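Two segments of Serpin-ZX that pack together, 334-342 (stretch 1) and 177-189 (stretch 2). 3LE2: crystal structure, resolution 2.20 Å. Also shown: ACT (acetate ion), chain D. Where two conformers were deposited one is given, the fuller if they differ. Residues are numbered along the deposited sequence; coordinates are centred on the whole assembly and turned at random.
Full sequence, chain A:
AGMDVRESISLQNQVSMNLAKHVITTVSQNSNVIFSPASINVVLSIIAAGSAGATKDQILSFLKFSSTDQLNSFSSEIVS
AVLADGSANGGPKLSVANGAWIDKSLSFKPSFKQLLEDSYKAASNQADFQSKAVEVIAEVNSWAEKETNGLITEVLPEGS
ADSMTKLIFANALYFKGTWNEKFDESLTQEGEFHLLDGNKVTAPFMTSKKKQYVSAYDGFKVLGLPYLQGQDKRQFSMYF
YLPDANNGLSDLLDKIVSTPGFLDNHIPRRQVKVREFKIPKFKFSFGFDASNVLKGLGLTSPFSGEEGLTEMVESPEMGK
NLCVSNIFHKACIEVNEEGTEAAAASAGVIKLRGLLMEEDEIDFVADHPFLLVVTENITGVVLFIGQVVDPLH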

# COMPACT_ATOMS: atom_id res chain seq x y z
N GLU A 334 -4.72 -1.93 10.35
CA GLU A 334 -5.06 -2.38 11.69
C GLU A 334 -4.83 -3.86 11.83
O GLU A 334 -5.14 -4.64 10.92
CB GLU A 334 -6.52 -2.07 11.99
CG GLU A 334 -7.01 -2.76 13.24
CD GLU A 334 -8.42 -2.36 13.60
OE1 GLU A 334 -9.19 -1.98 12.69
OE2 GLU A 334 -8.76 -2.43 14.80
N VAL A 335 -4.27 -4.24 12.97
CA VAL A 335 -4.10 -5.65 13.30
C VAL A 335 -4.69 -5.94 14.68
O VAL A 335 -4.25 -5.38 15.69
CB VAL A 335 -2.61 -6.06 13.24
CG1 VAL A 335 -2.40 -7.39 13.94
CG2 VAL A 335 -2.14 -6.14 11.80
N ASN A 336 -5.70 -6.81 14.71
CA ASN A 336 -6.25 -7.28 15.98
C ASN A 336 -6.62 -8.78 15.90
O ASN A 336 -6.18 -9.49 14.98
CB ASN A 336 -7.44 -6.41 16.43
CG ASN A 336 -8.61 -6.44 15.45
OD1 ASN A 336 -8.90 -7.47 14.86
ND2 ASN A 336 -9.28 -5.31 15.30
N GLU A 337 -7.41 -9.25 16.86
CA GLU A 337 -7.70 -10.68 16.98
C GLU A 337 -8.77 -11.21 16.04
O GLU A 337 -8.85 -12.42 15.82
CB GLU A 337 -8.15 -11.03 18.41
CG GLU A 337 -7.10 -10.83 19.49
CD GLU A 337 -7.08 -9.41 20.03
OE1 GLU A 337 -7.73 -8.53 19.42
OE2 GLU A 337 -6.43 -9.19 21.06
N GLU A 338 -9.57 -10.32 15.48
CA GLU A 338 -10.80 -10.70 14.78
C GLU A 338 -10.62 -11.65 13.59
O GLU A 338 -9.97 -11.31 12.59
CB GLU A 338 -11.58 -9.44 14.37
CG GLU A 338 -11.74 -8.45 15.51
CD GLU A 338 -12.61 -7.27 15.15
OE1 GLU A 338 -12.09 -6.28 14.60
OE2 GLU A 338 -13.83 -7.33 15.43
N GLY A 339 -11.21 -12.84 13.71
CA GLY A 339 -11.14 -13.86 12.68
C GLY A 339 -12.53 -14.41 12.38
O GLY A 339 -13.50 -14.06 13.06
N THR A 340 -12.64 -15.25 11.36
CA THR A 340 -13.94 -15.80 10.97
C THR A 340 -14.60 -16.65 12.07
O THR A 340 -13.93 -17.40 12.78
CB THR A 340 -13.85 -16.62 9.69
OG1 THR A 340 -15.17 -16.98 9.27
CG2 THR A 340 -13.03 -17.89 9.92
N GLU A 341 -15.92 -16.51 12.19
CA GLU A 341 -16.72 -17.28 13.14
C GLU A 341 -17.40 -18.45 12.44
O GLU A 341 -18.16 -19.19 13.06
CB GLU A 341 -17.81 -16.41 13.77
CG GLU A 341 -17.30 -15.19 14.53
CD GLU A 341 -16.36 -15.55 15.67
OE1 GLU A 341 -16.29 -16.75 16.04
OE2 GLU A 341 -15.68 -14.64 16.19
N ALA A 342 -17.13 -18.61 11.14
CA ALA A 342 -17.85 -19.58 10.32
C ALA A 342 -16.97 -20.71 9.80
O ALA A 342 -17.37 -21.45 8.89
CB ALA A 342 -18.57 -18.87 9.17
C ACT D . -14.42 -7.56 6.38
O ACT D . -13.58 -8.50 6.31
OXT ACT D . -14.19 -6.67 7.24
CH3 ACT D . -15.63 -7.51 5.47
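Stretch 2 (177-189) GTWNEKFDESLTQ

Two segments far apart in sequence can be held together without forming a regular sheet, and here stretch 2 is an irregular loop that runs beside stretch 1, bends at N180 and E181, and turns back over it, joined by a single beta bridge and a mixture of backbone and side-chain hydrogen bonds. Stretch 1 leaves a strand at V335 and continues as loop; in stretch 2, residues 185-187 have helical phi/psi without the regular bonds. T178 and W179 lie beside E338 to T340, but the chain then bends, so that K182 returns to G339, with CA atoms 3.5 Å apart, and F183 comes to lie beside E337.

W179 supplies the central bridge. Its N donates to E338 O at 3.1 Å, and its O accepts from T340 N at 2.9 Å, so that W179 bonds to the residues on either side of G339, in a single beta bridge, W179 CA to G339 CA being 4.2 Å. The indole extends the pattern: W179 NE1 donates to N336 O at 2.9 Å, while W179 CZ2 meets V335 CG2 at 4.3 Å, both partners lying at the ring edge. After the bend, F183 N donates to E337 O at 3.0 Å.

Such closeness depends on glycine. G339 CA lies 3.3 Å from K182 CB, and a CB on G339 would point toward stretch 2 and collide with K182 CA.

At the exposed edge, K182 NZ forms a salt bridge with E341 OE1 at 2.7 Å. T188 OG1 donates to OE2 of the buried E337, also at 2.7 Å, tying the far part of stretch 2 to the same glutamate whose CG packs 3.9 Å from F183 CB. A water also bridges K182 N (3.0 Å) and T340 O (2.7 Å). In all, 652 Å², both sides summed, is buried.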

# COMPACT_ATOMS: atom_id res chain seq x y z
N GLY A 177 -9.94 -6.36 6.86
CA GLY A 177 -10.22 -7.76 6.62
C GLY A 177 -10.27 -8.55 7.91
O GLY A 177 -9.63 -8.20 8.90
N THR A 178 -11.05 -9.62 7.88
CA THR A 178 -11.11 -10.59 8.96
C THR A 178 -10.13 -11.73 8.65
O THR A 178 -10.10 -12.21 7.52
CB THR A 178 -12.53 -11.19 9.07
OG1 THR A 178 -13.45 -10.17 9.47
CG2 THR A 178 -12.56 -12.30 10.08
N TRP A 179 -9.35 -12.15 9.65
CA TRP A 179 -8.42 -13.27 9.49
C TRP A 179 -9.17 -14.56 9.19
O TRP A 179 -10.31 -14.76 9.64
CB TRP A 179 -7.57 -13.50 10.74
CG TRP A 179 -6.71 -12.33 11.18
CD1 TRP A 179 -6.70 -11.74 12.41
CD2 TRP A 179 -5.73 -11.64 10.39
NE1 TRP A 179 -5.77 -10.73 12.44
CE2 TRP A 179 -5.17 -10.65 11.21
CE3 TRP A 179 -5.27 -11.77 9.07
CZ2 TRP A 179 -4.17 -9.78 10.75
CZ3 TRP A 179 -4.29 -10.91 8.62
CH2 TRP A 179 -3.75 -9.92 9.46
N ASN A 180 -8.52 -15.43 8.43
CA ASN A 180 -9.00 -16.80 8.23
C ASN A 180 -8.99 -17.60 9.54
O ASN A 180 -9.81 -18.49 9.75
CB ASN A 180 -8.13 -17.49 7.18
CG ASN A 180 -8.86 -18.60 6.46
OD1 ASN A 180 -10.08 -18.57 6.33
ND2 ASN A 180 -8.11 -19.57 5.96
N GLU A 181 -8.06 -17.28 10.43
CA GLU A 181 -7.97 -17.89 11.74
C GLU A 181 -7.93 -16.81 12.82
O GLU A 181 -6.94 -16.11 12.97
CB GLU A 181 -6.68 -18.70 11.86
CG GLU A 181 -6.61 -19.91 10.96
CD GLU A 181 -7.29 -21.12 11.56
OE1 GLU A 181 -7.56 -21.10 12.79
OE2 GLU A 181 -7.55 -22.07 10.80
N LYS A 182 -9.00 -16.69 13.60
CA LYS A 182 -9.01 -15.71 14.68
C LYS A 182 -7.93 -16.04 15.71
O LYS A 182 -7.46 -17.18 15.80
CB LYS A 182 -10.38 -15.65 15.35
CG LYS A 182 -10.81 -16.94 16.06
CD LYS A 182 -12.30 -16.91 16.39
CE LYS A 182 -12.77 -18.20 17.03
NZ LYS A 182 -14.26 -18.21 17.17
N PHE A 183 -7.51 -15.02 16.46
CA PHE A 183 -6.69 -15.23 17.64
C PHE A 183 -7.63 -15.23 18.84
O PHE A 183 -8.66 -14.58 18.80
CB PHE A 183 -5.69 -14.09 17.82
CG PHE A 183 -4.68 -14.00 16.73
CD1 PHE A 183 -3.39 -14.46 16.94
CD2 PHE A 183 -5.01 -13.46 15.50
CE1 PHE A 183 -2.45 -14.38 15.93
CE2 PHE A 183 -4.08 -13.37 14.50
CZ PHE A 183 -2.79 -13.83 14.71
N ASP A 184 -7.27 -15.97 19.88
CA ASP A 184 -8.06 -15.98 21.11
C ASP A 184 -7.71 -14.74 21.93
O ASP A 184 -6.62 -14.63 22.50
CB ASP A 184 -7.82 -17.25 21.92
CG ASP A 184 -8.82 -17.43 23.06
OD1 ASP A 184 -9.29 -16.41 23.62
OD2 ASP A 184 -9.14 -18.59 23.39
N GLU A 185 -8.64 -13.80 21.97
CA GLU A 185 -8.41 -12.54 22.66
C GLU A 185 -8.12 -12.75 24.15
O GLU A 185 -7.46 -11.92 24.78
CB GLU A 185 -9.60 -11.61 22.47
CG GLU A 185 -9.45 -10.28 23.17
CD GLU A 185 -10.68 -9.42 23.03
OE1 GLU A 185 -11.47 -9.66 22.09
OE2 GLU A 185 -10.86 -8.50 23.86
N SER A 186 -8.58 -13.86 24.70
CA SER A 186 -8.28 -14.19 26.09
C SER A 186 -6.78 -14.39 26.30
O SER A 186 -6.30 -14.28 27.43
CB SER A 186 -9.02 -15.46 26.53
OG SER A 186 -10.18 -15.67 25.75
N LEU A 187 -6.07 -14.68 25.21
CA LEU A 187 -4.64 -15.00 25.26
C LEU A 187 -3.74 -13.78 25.08
O LEU A 187 -2.55 -13.82 25.41
CB LEU A 187 -4.29 -16.05 24.20
CG LEU A 187 -4.89 -17.44 24.42
CD1 LEU A 187 -4.45 -18.41 23.32
CD2 LEU A 187 -4.50 -17.95 25.79
N THR A 188 -4.29 -12.71 24.54
CA THR A 188 -3.54 -11.47 24.40
C THR A 188 -3.03 -11.02 25.77
O THR A 188 -3.79 -10.99 26.73
CB THR A 188 -4.41 -10.38 23.79
OG1 THR A 188 -4.95 -10.85 22.55
CG2 THR A 188 -3.60 -9.11 23.56
N GLN A 189 -1.75 -10.69 25.85
CA GLN A 189 -1.14 -10.27 27.11
C GLN A 189 -0.17 -9.13 26.86
O GLN A 189 0.32 -8.97 25.74
CB GLN A 189 -0.41 -11.45 27.77
CG GLN A 189 -1.30 -12.65 28.13
CD GLN A 189 -2.34 -12.33 29.21
OE1 GLN A 189 -2.09 -11.54 30.13
NE2 GLN A 189 -3.52 -12.94 29.10
O HOH W 1 -7.67 -5.37 8.61
O HOH W 2 -8.86 -8.75 11.91
O HOH W 3 -11.44 -18.45 13.14